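Local coordinates for putative hydrogenase (Pyrococcus furiosus, PDB 3LYU), which is probably an iron-sulfur flavoprotein oxidoreductase that binds FAD and a [2Fe-2S] cluster, represented here by its C-terminal alpha-beta domain alone, at residues E16-I21 and K38-I43; L22-Y27 and T48-T53; T28-V33 and M57-E62; V52-M57 and K89-R94. All blocks are in the same frame, centred on the assembly; numbering follows the deposited sequence.

Interaction 1. Residues E16-I21 and K38-I43; sequences EKFGKI and KAWQEI
W40, near the end of helix 29-42, turns its indole onto the start of strand 20-26, and two side chains of 16-21 meet it. I21 comes across the indole at about a right angle. Its CD1 lies over one face, 3.8 Å from W40 CD2, as a CH-pi contact 27° off the normal of the five-membered ring, while I21 CG2 touches W40 CZ3 at 3.8 Å. F18 meets it as an offset edge-to-face pair, its edge toward the indole face, with the ring planes 68° apart and F18 CE1 4.1 Å from W40 NE1. An alanine in place of W40 would remove the surface on which both side chains rest and would probably loosen the helix end against the strand. Farther out, I43 CG2 lies 3.5 Å from E16 O, and K17 crosses I43 obliquely, its CE methylene against I43 O at 3.0 Å, a carbon-to-oxygen contact that the nearby charge may make favourable. Aromatic and aliphatic residues suit this junction, where dispersion joins the helix to the strand and the loop before it, while P14 O binds the indole N-H and N45 binds backbone groups of E16, F18, G19 and W40.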
loop_
_atom_site.group_PDB
_atom_site.type_symbol
_atom_site.label_atom_id
_atom_site.label_comp_id
_atom_site.label_asym_id
_atom_site.label_seq_id
_atom_site.Cartn_x
_atom_site.Cartn_y
_atom_site.Cartn_z
ATOM N N GLU B 16 -7.783 15.548 9.258
ATOM C CA GLU B 16 -8.320 15.545 10.619
ATOM C C GLU B 16 -7.735 16.655 11.458
ATOM O O GLU B 16 -6.811 17.349 11.036
ATOM C CB GLU B 16 -8.006 14.224 11.318
ATOM C CG GLU B 16 -8.413 12.994 10.544
ATOM C CD GLU B 16 -8.209 11.724 11.329
ATOM O OE1 GLU B 16 -7.120 11.559 11.936
ATOM O OE2 GLU B 16 -9.138 10.893 11.327
ATOM N N LYS B 17 -8.278 16.820 12.656
ATOM C CA LYS B 17 -7.769 17.824 13.566
ATOM C C LYS B 17 -6.775 17.112 14.458
ATOM O O LYS B 17 -7.165 16.368 15.361
ATOM C CB LYS B 17 -8.886 18.419 14.426
ATOM C CG LYS B 17 -9.840 19.331 13.682
ATOM C CD LYS B 17 -10.671 20.137 14.668
ATOM C CE LYS B 17 -11.696 21.001 13.954
ATOM N NZ LYS B 17 -12.477 21.858 14.904
ATOM N N PHE B 18 -5.490 17.310 14.187
ATOM C CA PHE B 18 -4.448 16.692 14.997
ATOM C C PHE B 18 -4.053 17.694 16.075
ATOM O O PHE B 18 -3.457 17.334 17.093
ATOM C CB PHE B 18 -3.228 16.331 14.139
ATOM C CG PHE B 18 -3.532 15.377 13.010
ATOM C CD1 PHE B 18 -4.072 15.844 11.814
ATOM C CD2 PHE B 18 -3.272 14.012 13.140
ATOM C CE1 PHE B 18 -4.348 14.969 10.756
ATOM C CE2 PHE B 18 -3.545 13.127 12.092
ATOM C CZ PHE B 18 -4.086 13.608 10.893
ATOM N N GLY B 19 -4.411 18.951 15.842
ATOM C CA GLY B 19 -4.097 19.995 16.784
ATOM C C GLY B 19 -3.066 20.925 16.201
ATOM O O GLY B 19 -3.348 21.614 15.229
ATOM N N LYS B 20 -1.874 20.940 16.797
ATOM C CA LYS B 20 -0.791 21.799 16.341
ATOM C C LYS B 20 0.136 20.996 15.442
ATOM O O LYS B 20 0.738 20.019 15.875
ATOM C CB LYS B 20 -0.024 22.361 17.534
ATOM C CG LYS B 20 0.943 23.466 17.150
ATOM C CD LYS B 20 1.535 24.147 18.366
ATOM C CE LYS B 20 2.442 25.295 17.966
ATOM N NZ LYS B 20 3.008 25.977 19.163
ATOM N N ILE B 21 0.245 21.424 14.186
ATOM C CA ILE B 21 1.052 20.712 13.204
ATOM C C ILE B 21 2.260 21.488 12.681
ATOM O O ILE B 21 2.182 22.675 12.390
ATOM C CB ILE B 21 0.180 20.282 11.974
ATOM C CG1 ILE B 21 -1.060 19.511 12.449
ATOM C CG2 ILE B 21 1.014 19.417 11.014
ATOM C CD1 ILE B 21 -2.090 19.262 11.374
ATOM N N LYS B 38 -2.319 24.277 3.919
ATOM C CA LYS B 38 -3.405 25.225 3.758
ATOM C C LYS B 38 -4.715 24.580 4.178
ATOM O O LYS B 38 -5.506 25.171 4.910
ATOM C CB LYS B 38 -3.475 25.673 2.306
ATOM C CG LYS B 38 -4.430 26.806 2.044
ATOM C CD LYS B 38 -4.313 27.242 0.604
ATOM C CE LYS B 38 -5.280 28.357 0.278
ATOM N NZ LYS B 38 -5.248 28.655 -1.188
ATOM N N ALA B 39 -4.925 23.350 3.723
ATOM C CA ALA B 39 -6.131 22.587 4.029
ATOM C C ALA B 39 -6.212 22.147 5.495
ATOM O O ALA B 39 -7.301 22.034 6.054
ATOM C CB ALA B 39 -6.207 21.387 3.132
ATOM N N TRP B 40 -5.067 21.885 6.120
ATOM C CA TRP B 40 -5.080 21.483 7.521
ATOM C C TRP B 40 -5.466 22.649 8.419
ATOM O O TRP B 40 -6.137 22.462 9.423
ATOM C CB TRP B 40 -3.720 20.945 7.953
ATOM C CG TRP B 40 -3.540 19.486 7.685
ATOM C CD1 TRP B 40 -4.527 18.539 7.576
ATOM C CD2 TRP B 40 -2.297 18.775 7.594
ATOM N NE1 TRP B 40 -3.975 17.285 7.427
ATOM C CE2 TRP B 40 -2.610 17.399 7.438
ATOM C CE3 TRP B 40 -0.947 19.166 7.637
ATOM C CZ2 TRP B 40 -1.623 16.411 7.328
ATOM C CZ3 TRP B 40 0.037 18.182 7.529
ATOM C CH2 TRP B 40 -0.311 16.815 7.376
ATOM N N GLN B 41 -5.039 23.851 8.055
ATOM C CA GLN B 41 -5.348 25.040 8.831
ATOM C C GLN B 41 -6.852 25.272 8.784
ATOM O O GLN B 41 -7.486 25.468 9.813
ATOM C CB GLN B 41 -4.604 26.252 8.254
ATOM C CG GLN B 41 -4.690 27.533 9.087
ATOM C CD GLN B 41 -3.816 27.521 10.347
ATOM O OE1 GLN B 41 -3.870 28.452 11.155
ATOM N NE2 GLN B 41 -3.008 26.477 10.513
ATOM N N GLU B 42 -7.421 25.231 7.583
ATOM C CA GLU B 42 -8.862 25.439 7.383
ATOM C C GLU B 42 -9.715 24.408 8.136
ATOM O O GLU B 42 -10.835 24.706 8.555
ATOM C CB GLU B 42 -9.190 25.371 5.883
ATOM C CG GLU B 42 -10.530 25.955 5.479
ATOM C CD GLU B 42 -10.583 27.448 5.719
ATOM O OE1 GLU B 42 -9.564 28.127 5.431
ATOM O OE2 GLU B 42 -11.640 27.946 6.185
ATOM N N ILE B 43 -9.176 23.198 8.288
ATOM C CA ILE B 43 -9.856 22.096 8.974
ATOM C C ILE B 43 -9.815 22.234 10.498
ATOM O O ILE B 43 -10.463 21.479 11.220
ATOM C CB ILE B 43 -9.263 20.714 8.517
ATOM C CG1 ILE B 43 -10.304 19.973 7.684
ATOM C CG2 ILE B 43 -8.843 19.860 9.705
ATOM C CD1 ILE B 43 -10.773 20.739 6.444
#

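Interaction 2. Residues L22-Y27 and T48-T53; sequences LAIGAY and TTLHVT
Strands 20-26 and 46-54 run side by side in parallel, their axes 17° apart over these segments, and N-H groups are given alternately by the two strands. A23 N to T48 O opens the series at 3.1 Å with its donor above the carbonyl plane, whereas G25 N reaches L50 O (2.9 Å) almost along the C=O axis. The face carrying L22, I24, L50 and V52 is largely aliphatic: I24 CG2 is anti to the backbone N and touches L50 CD2 at 4.2 Å, and L22, with CG also anti to N, folds CD1 back to 3.6 Å from T48 OG1. The other face carries A23, T49, G25 and H51. T49 holds CG2 beside A23 CB, and its OG1 bonds to H71. H51 places CG anti to the backbone N (chi1 -175°), which carries the ring along the sheet edge-on to the first strand. Its CD2 comes within 3.0 Å of G25 O, and NE2 gives a short 2.6 Å bond to a lone pair of Y27 O, while T53 CG2 lies over one ring face. G25 CA packs on V33 of helix 29-42. Y27, with positive phi (55°), turns its carbonyl to that donor while its N still bonds to V52 O. With NE2 as donor, H51 adds one side-chain bond to the strand pairing and ties down the buried end of strand 20-26.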
loop_
_atom_site.group_PDB
_atom_site.type_symbol
_atom_site.label_atom_id
_atom_site.label_comp_id
_atom_site.label_asym_id
_atom_site.label_seq_id
_atom_site.Cartn_x
_atom_site.Cartn_y
_atom_site.Cartn_z
ATOM N N LEU B 22 3.383 20.793 12.572
ATOM C CA LEU B 22 4.590 21.388 12.050
ATOM C C LEU B 22 4.773 20.772 10.667
ATOM O O LEU B 22 5.216 19.625 10.540
ATOM C CB LEU B 22 5.790 21.045 12.938
ATOM C CG LEU B 22 7.132 21.448 12.320
ATOM C CD1 LEU B 22 7.118 22.936 11.963
ATOM C CD2 LEU B 22 8.253 21.145 13.272
ATOM N N ALA B 23 4.405 21.521 9.636
ATOM C CA ALA B 23 4.544 21.042 8.272
ATOM C C ALA B 23 5.867 21.573 7.700
ATOM O O ALA B 23 6.032 22.776 7.524
ATOM C CB ALA B 23 3.364 21.513 7.441
ATOM N N ILE B 24 6.800 20.660 7.422
ATOM C CA ILE B 24 8.122 21.006 6.897
ATOM C C ILE B 24 8.299 20.729 5.399
ATOM O O ILE B 24 7.838 19.710 4.879
ATOM C CB ILE B 24 9.211 20.237 7.651
ATOM C CG1 ILE B 24 9.045 20.454 9.144
ATOM C CG2 ILE B 24 10.575 20.710 7.219
ATOM C CD1 ILE B 24 9.961 19.620 9.961
ATOM N N GLY B 25 8.969 21.646 4.713
ATOM C CA GLY B 25 9.209 21.479 3.295
ATOM C C GLY B 25 10.639 21.853 3.006
ATOM O O GLY B 25 11.030 22.996 3.200
ATOM N N ALA B 26 11.434 20.886 2.565
ATOM C CA ALA B 26 12.830 21.151 2.247
ATOM C C ALA B 26 12.980 21.423 0.753
ATOM O O ALA B 26 12.396 20.734 -0.080
ATOM C CB ALA B 26 13.686 19.972 2.654
ATOM N N TYR B 27 13.764 22.437 0.417
ATOM C CA TYR B 27 13.990 22.793 -0.976
ATOM C C TYR B 27 12.644 23.021 -1.671
ATOM O O TYR B 27 11.797 23.728 -1.139
ATOM C CB TYR B 27 14.806 21.691 -1.694
ATOM C CG TYR B 27 16.170 21.383 -1.077
ATOM C CD1 TYR B 27 16.361 20.263 -0.266
ATOM C CD2 TYR B 27 17.264 22.232 -1.287
ATOM C CE1 TYR B 27 17.599 19.997 0.322
ATOM C CE2 TYR B 27 18.509 21.974 -0.701
ATOM C CZ TYR B 27 18.671 20.857 0.102
ATOM O OH TYR B 27 19.900 20.603 0.688
ATOM N N THR B 48 2.108 25.317 11.487
ATOM C CA THR B 48 3.161 26.307 11.309
ATOM C C THR B 48 4.111 25.606 10.343
ATOM O O THR B 48 4.584 24.493 10.619
ATOM C CB THR B 48 3.903 26.606 12.618
ATOM O OG1 THR B 48 4.843 25.562 12.874
ATOM C CG2 THR B 48 2.927 26.689 13.788
ATOM N N THR B 49 4.369 26.237 9.202
ATOM C CA THR B 49 5.233 25.629 8.204
ATOM C C THR B 49 6.667 26.089 8.288
ATOM O O THR B 49 6.959 27.219 8.678
ATOM C CB THR B 49 4.734 25.901 6.757
ATOM O OG1 THR B 49 4.671 27.312 6.524
ATOM C CG2 THR B 49 3.361 25.282 6.534
ATOM N N LEU B 50 7.574 25.204 7.918
ATOM C CA LEU B 50 8.981 25.544 7.937
ATOM C C LEU B 50 9.564 25.233 6.572
ATOM O O LEU B 50 9.422 24.121 6.078
ATOM C CB LEU B 50 9.709 24.737 9.019
ATOM C CG LEU B 50 11.244 24.707 8.924
ATOM C CD1 LEU B 50 11.804 26.091 9.166
ATOM C CD2 LEU B 50 11.811 23.715 9.924
ATOM N N HIS B 51 10.194 26.218 5.949
ATOM C CA HIS B 51 10.803 25.996 4.651
ATOM C C HIS B 51 12.301 26.193 4.781
ATOM O O HIS B 51 12.761 27.315 5.033
ATOM C CB HIS B 51 10.267 26.977 3.597
ATOM C CG HIS B 51 10.770 26.703 2.208
ATOM N ND1 HIS B 51 10.758 27.652 1.210
ATOM C CD2 HIS B 51 11.286 25.580 1.651
ATOM C CE1 HIS B 51 11.247 27.129 0.098
ATOM N NE2 HIS B 51 11.574 25.872 0.340
ATOM N N VAL B 52 13.062 25.111 4.620
ATOM C CA VAL B 52 14.518 25.205 4.698
ATOM C C VAL B 52 15.057 24.979 3.292
ATOM O O VAL B 52 14.849 23.924 2.689
ATOM C CB VAL B 52 15.116 24.163 5.679
ATOM C CG1 VAL B 52 16.610 24.411 5.846
ATOM C CG2 VAL B 52 14.407 24.244 7.029
ATOM N N THR B 53 15.730 25.995 2.762
ATOM C CA THR B 53 16.287 25.915 1.414
ATOM C C THR B 53 17.391 26.959 1.275
ATOM O O THR B 53 17.738 27.607 2.258
ATOM C CB THR B 53 15.183 26.158 0.355
ATOM O OG1 THR B 53 15.673 25.796 -0.938
ATOM C CG2 THR B 53 14.747 27.621 0.345
#

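Interaction 3. Residues T28-V33 and M57-E62; sequences TGIVEV and MVILKE
The first turn of helix 29-42 faces the irregular run from M57 to L60, with the CA atoms of V31 and L60 7.3 Å apart and L60 in a left-handed conformation (phi 62°) just before the chain enters helix 61-65. The closest meeting is between two beta-branched residues. I30 and I59 each have CG1 anti to the backbone N, which puts CG2 in the crowded position between N and the carbonyl carbon, and the two CG2 branches meet at 3.5 Å as the side chains cross obliquely. V31 CG2 adds a looser contact, 4.3 Å from I59 CG2. L60 lays its branched end against the helix backbone, CD2 being 3.9 Å from V31 CA and 4.0 Å from I30 O, a place that suits an apolar leucine. At the other end M57, a selenomethionine, bends at chi3 and brings CE to 4.0 Å from T28 CG2, the methyl of a threonine whose O accepts the N-H of V31. A neighbouring copy, the fourth subunit, packs its L85 on I59 and its F84 on M57. From the helix, E32 and V33 reach V114 on strand 110-114, whereas V58 and K61 rest on V73 of strand 70-76.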
loop_
_atom_site.group_PDB
_atom_site.type_symbol
_atom_site.label_atom_id
_atom_site.label_comp_id
_atom_site.label_asym_id
_atom_site.label_seq_id
_atom_site.Cartn_x
_atom_site.Cartn_y
_atom_site.Cartn_z
ATOM N N THR B 28 12.439 22.422 -2.842
ATOM C CA THR B 28 11.186 22.607 -3.574
ATOM C C THR B 28 10.057 21.789 -2.960
ATOM O O THR B 28 8.907 21.852 -3.412
ATOM C CB THR B 28 11.321 22.218 -5.077
ATOM O OG1 THR B 28 11.448 20.795 -5.200
ATOM C CG2 THR B 28 12.544 22.877 -5.689
ATOM N N GLY B 29 10.389 21.028 -1.924
ATOM C CA GLY B 29 9.387 20.215 -1.269
ATOM C C GLY B 29 8.271 21.077 -0.713
ATOM O O GLY B 29 7.170 20.578 -0.486
ATOM N N ILE B 30 8.541 22.370 -0.512
ATOM C CA ILE B 30 7.542 23.297 0.038
ATOM C C ILE B 30 6.346 23.519 -0.898
ATOM O O ILE B 30 5.242 23.828 -0.453
ATOM C CB ILE B 30 8.179 24.675 0.393
ATOM C CG1 ILE B 30 7.285 25.449 1.371
ATOM C CG2 ILE B 30 8.384 25.499 -0.865
ATOM C CD1 ILE B 30 7.153 24.792 2.715
ATOM N N VAL B 31 6.562 23.354 -2.191
ATOM C CA VAL B 31 5.488 23.524 -3.157
ATOM C C VAL B 31 4.355 22.538 -2.874
ATOM O O VAL B 31 3.169 22.880 -2.949
ATOM C CB VAL B 31 6.004 23.279 -4.581
ATOM C CG1 VAL B 31 4.887 23.533 -5.601
ATOM C CG2 VAL B 31 7.208 24.169 -4.842
ATOM N N GLU B 32 4.738 21.311 -2.542
ATOM C CA GLU B 32 3.783 20.253 -2.259
ATOM C C GLU B 32 3.128 20.367 -0.880
ATOM O O GLU B 32 1.937 20.111 -0.733
ATOM C CB GLU B 32 4.474 18.896 -2.420
ATOM C CG GLU B 32 3.550 17.703 -2.346
ATOM C CD GLU B 32 4.221 16.423 -2.778
ATOM O OE1 GLU B 32 3.580 15.346 -2.676
ATOM O OE2 GLU B 32 5.391 16.495 -3.223
ATOM N N VAL B 33 3.894 20.746 0.131
ATOM C CA VAL B 33 3.311 20.878 1.463
ATOM C C VAL B 33 2.362 22.074 1.521
ATOM O O VAL B 33 1.445 22.108 2.338
ATOM C CB VAL B 33 4.415 20.990 2.591
ATOM C CG1 VAL B 33 5.734 21.438 2.017
ATOM C CG2 VAL B 33 3.982 21.971 3.673
HETATM N N MSE B 57 16.203 30.336 -3.385
HETATM C CA MSE B 57 15.163 29.355 -3.682
HETATM C C MSE B 57 13.886 29.398 -2.870
HETATM O O MSE B 57 13.048 28.500 -2.988
HETATM C CB MSE B 57 15.738 27.955 -3.568
HETATM C CG MSE B 57 16.803 27.640 -4.584
HETATM SE SE MSE B 57 17.420 25.866 -4.289
HETATM C CE MSE B 57 15.703 24.925 -4.378
ATOM N N VAL B 58 13.726 30.410 -2.029
ATOM C CA VAL B 58 12.503 30.482 -1.248
ATOM C C VAL B 58 11.352 30.813 -2.201
ATOM O O VAL B 58 11.506 31.594 -3.138
ATOM C CB VAL B 58 12.621 31.511 -0.063
ATOM C CG1 VAL B 58 13.638 32.580 -0.388
ATOM C CG2 VAL B 58 11.269 32.130 0.248
ATOM N N ILE B 59 10.212 30.166 -1.974
ATOM C CA ILE B 59 9.032 30.352 -2.806
ATOM C C ILE B 59 7.786 30.190 -1.943
ATOM O O ILE B 59 7.845 29.583 -0.881
ATOM C CB ILE B 59 9.014 29.310 -3.963
ATOM C CG1 ILE B 59 7.948 29.683 -4.997
ATOM C CG2 ILE B 59 8.768 27.915 -3.412
ATOM C CD1 ILE B 59 8.199 31.026 -5.706
ATOM N N LEU B 60 6.671 30.754 -2.397
ATOM C CA LEU B 60 5.397 30.674 -1.679
ATOM C C LEU B 60 5.363 31.311 -0.302
ATOM O O LEU B 60 4.370 31.167 0.406
ATOM C CB LEU B 60 4.949 29.220 -1.546
ATOM C CG LEU B 60 4.018 28.634 -2.606
ATOM C CD1 LEU B 60 4.419 29.086 -4.010
ATOM C CD2 LEU B 60 4.071 27.120 -2.487
ATOM N N LYS B 61 6.428 32.019 0.070
ATOM C CA LYS B 61 6.511 32.668 1.383
ATOM C C LYS B 61 5.266 33.479 1.759
ATOM O O LYS B 61 4.681 33.284 2.825
ATOM C CB LYS B 61 7.740 33.573 1.442
ATOM C CG LYS B 61 7.877 34.327 2.752
ATOM C CD LYS B 61 9.174 35.123 2.809
ATOM C CE LYS B 61 9.324 35.831 4.146
ATOM N NZ LYS B 61 8.212 36.789 4.359
ATOM N N GLU B 62 4.879 34.389 0.869
ATOM C CA GLU B 62 3.719 35.259 1.049
ATOM C C GLU B 62 2.431 34.435 1.199
ATOM O O GLU B 62 1.631 34.643 2.119
ATOM C CB GLU B 62 3.596 36.158 -0.179
ATOM C CG GLU B 62 2.935 37.501 0.042
ATOM C CD GLU B 62 3.895 38.516 0.610
ATOM O OE1 GLU B 62 3.605 39.727 0.496
ATOM O OE2 GLU B 62 4.933 38.099 1.170
#

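Interaction 4. Residues V52-M57 and K89-R94; sequences VTFEPM and KNVSQR
V91 points from helix 84-104 at the end of strand 46-54, and its side chain can be followed outward from CB, which lies 3.4 Å from Y27 OH. V91 CG1 stands anti to the backbone N (chi1 180°) and runs into V52 CG1 at 3.5 Å, closer than methyls usually sit, as the two valines slide past each other in opposite directions. V91 CG2 takes the other branch, beside the backbone N, and comes over one face of the F54 ring, 3.3 Å from F54 CE1 and 3.5 Å from F54 CZ. F54 has CG anti to the carbonyl carbon (chi1 -69°), so that its ring swings from the strand toward the helix and meets V91 at about a right angle. R94, one turn further along, lays its CG 4.1 Å from V52 CG1, then bends at chi2 and chi3 to carry NH2 to a salt bridge with E74. The strand and helix run at 152° to each other, close to antiparallel. Replacing F54 by an alanine would take away the flat surface beneath V91 CG2 and would probably weaken this end of the helix packing, where F84 also meets the ring. Small branched and aromatic groups fill the buried interface by van der Waals contact, while the arginine keeps its charge paired beyond it, so the helix is held on the sheet by fit rather than by directed bonds.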
loop_
_atom_site.group_PDB
_atom_site.type_symbol
_atom_site.label_atom_id
_atom_site.label_comp_id
_atom_site.label_asym_id
_atom_site.label_seq_id
_atom_site.Cartn_x
_atom_site.Cartn_y
_atom_site.Cartn_z
ATOM N N VAL B 52 13.062 25.111 4.620
ATOM C CA VAL B 52 14.518 25.205 4.698
ATOM C C VAL B 52 15.057 24.979 3.292
ATOM O O VAL B 52 14.849 23.924 2.689
ATOM C CB VAL B 52 15.116 24.163 5.679
ATOM C CG1 VAL B 52 16.610 24.411 5.846
ATOM C CG2 VAL B 52 14.407 24.244 7.029
ATOM N N THR B 53 15.730 25.995 2.762
ATOM C CA THR B 53 16.287 25.915 1.414
ATOM C C THR B 53 17.391 26.959 1.275
ATOM O O THR B 53 17.738 27.607 2.258
ATOM C CB THR B 53 15.183 26.158 0.355
ATOM O OG1 THR B 53 15.673 25.796 -0.938
ATOM C CG2 THR B 53 14.747 27.621 0.345
ATOM N N PHE B 54 17.948 27.117 0.074
ATOM C CA PHE B 54 19.008 28.103 -0.158
ATOM C C PHE B 54 18.414 29.482 -0.408
ATOM O O PHE B 54 17.302 29.596 -0.912
ATOM C CB PHE B 54 19.883 27.675 -1.336
ATOM C CG PHE B 54 20.714 26.458 -1.054
ATOM C CD1 PHE B 54 21.622 26.454 0.002
ATOM C CD2 PHE B 54 20.592 25.319 -1.839
ATOM C CE1 PHE B 54 22.402 25.334 0.276
ATOM C CE2 PHE B 54 21.367 24.190 -1.575
ATOM C CZ PHE B 54 22.276 24.198 -0.513
ATOM N N GLU B 55 19.152 30.524 -0.043
ATOM C CA GLU B 55 18.669 31.888 -0.205
ATOM C C GLU B 55 17.949 32.181 -1.526
ATOM O O GLU B 55 16.875 32.798 -1.536
ATOM C CB GLU B 55 19.820 32.877 -0.028
ATOM C CG GLU B 55 20.362 32.938 1.382
ATOM C CD GLU B 55 21.469 33.970 1.549
ATOM O OE1 GLU B 55 22.013 34.083 2.674
ATOM O OE2 GLU B 55 21.792 34.667 0.559
ATOM N N PRO B 56 18.532 31.753 -2.659
ATOM C CA PRO B 56 17.922 31.988 -3.973
ATOM C C PRO B 56 16.804 31.013 -4.364
ATOM O O PRO B 56 16.487 30.893 -5.551
ATOM C CB PRO B 56 19.111 31.876 -4.917
ATOM C CG PRO B 56 19.912 30.772 -4.273
ATOM C CD PRO B 56 19.885 31.178 -2.807
HETATM N N MSE B 57 16.203 30.336 -3.385
HETATM C CA MSE B 57 15.163 29.355 -3.682
HETATM C C MSE B 57 13.886 29.398 -2.870
HETATM O O MSE B 57 13.048 28.500 -2.988
HETATM C CB MSE B 57 15.738 27.955 -3.568
HETATM C CG MSE B 57 16.803 27.640 -4.584
HETATM SE SE MSE B 57 17.420 25.866 -4.289
HETATM C CE MSE B 57 15.703 24.925 -4.378
ATOM N N LYS B 89 24.765 19.916 2.971
ATOM C CA LYS B 89 25.141 19.565 4.332
ATOM C C LYS B 89 24.757 20.706 5.273
ATOM O O LYS B 89 24.385 20.479 6.426
ATOM C CB LYS B 89 26.645 19.299 4.384
ATOM C CG LYS B 89 27.168 18.713 5.683
ATOM C CD LYS B 89 26.745 17.269 5.884
ATOM C CE LYS B 89 25.297 17.166 6.350
ATOM N NZ LYS B 89 24.867 15.750 6.561
ATOM N N ASN B 90 24.829 21.933 4.761
ATOM C CA ASN B 90 24.479 23.112 5.539
ATOM C C ASN B 90 22.980 23.195 5.745
ATOM O O ASN B 90 22.516 23.593 6.812
ATOM C CB ASN B 90 24.959 24.389 4.848
ATOM C CG ASN B 90 26.475 24.459 4.717
ATOM O OD1 ASN B 90 27.212 24.088 5.633
ATOM N ND2 ASN B 90 26.945 24.958 3.580
ATOM N N VAL B 91 22.224 22.834 4.714
ATOM C CA VAL B 91 20.767 22.856 4.803
ATOM C C VAL B 91 20.314 21.749 5.746
ATOM O O VAL B 91 19.367 21.922 6.510
ATOM C CB VAL B 91 20.098 22.634 3.433
ATOM C CG1 VAL B 91 18.599 22.668 3.593
ATOM C CG2 VAL B 91 20.531 23.711 2.455
ATOM N N SER B 92 20.991 20.609 5.679
ATOM C CA SER B 92 20.676 19.491 6.556
ATOM C C SER B 92 20.899 19.910 8.014
ATOM O O SER B 92 20.110 19.580 8.893
ATOM C CB SER B 92 21.567 18.295 6.227
ATOM O OG SER B 92 21.292 17.767 4.946
ATOM N N GLN B 93 21.980 20.640 8.264
ATOM C CA GLN B 93 22.299 21.116 9.605
ATOM C C GLN B 93 21.265 22.117 10.116
ATOM O O GLN B 93 20.749 21.973 11.218
ATOM C CB GLN B 93 23.671 21.786 9.613
ATOM C CG GLN B 93 24.843 20.861 9.335
ATOM C CD GLN B 93 24.941 19.714 10.337
ATOM O OE1 GLN B 93 24.266 18.685 10.194
ATOM N NE2 GLN B 93 25.777 19.891 11.364
ATOM N N ARG B 94 20.985 23.139 9.314
ATOM C CA ARG B 94 20.015 24.174 9.661
ATOM C C ARG B 94 18.651 23.549 9.927
ATOM O O ARG B 94 17.856 24.066 10.711
ATOM C CB ARG B 94 19.904 25.177 8.509
ATOM C CG ARG B 94 18.860 26.264 8.707
ATOM C CD ARG B 94 19.326 27.317 9.711
ATOM N NE ARG B 94 20.414 28.137 9.184
ATOM C CZ ARG B 94 20.257 29.120 8.303
ATOM N NH1 ARG B 94 21.312 29.806 7.878
ATOM N NH2 ARG B 94 19.045 29.430 7.860
#

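In the fold
The chain has a parallel sheet of strand order 3-2-1-4-5, a Rossmann-like arrangement consistent with the nucleotide-binding domain of this reductase family. Interaction 2 sits at its middle, 2 Å from the chain's centre. Interaction 1 continues it, I21 O probably bonding T48 N, within the same beta-alpha-beta unit. Interaction 3, centred 8 Å from interaction 2, uses the other end of helix 29-42. Interaction 4 shares V52 and T53 with interaction 2 and M57 with interaction 3. The segments of interactions 1, 2 and 3 alternate along the chain, whereas interaction 1 closes before interaction 4 opens, their centres 26 Å apart. Helices 29-42 and 84-104 are thus held on opposite faces of the sheet around strand 46-54.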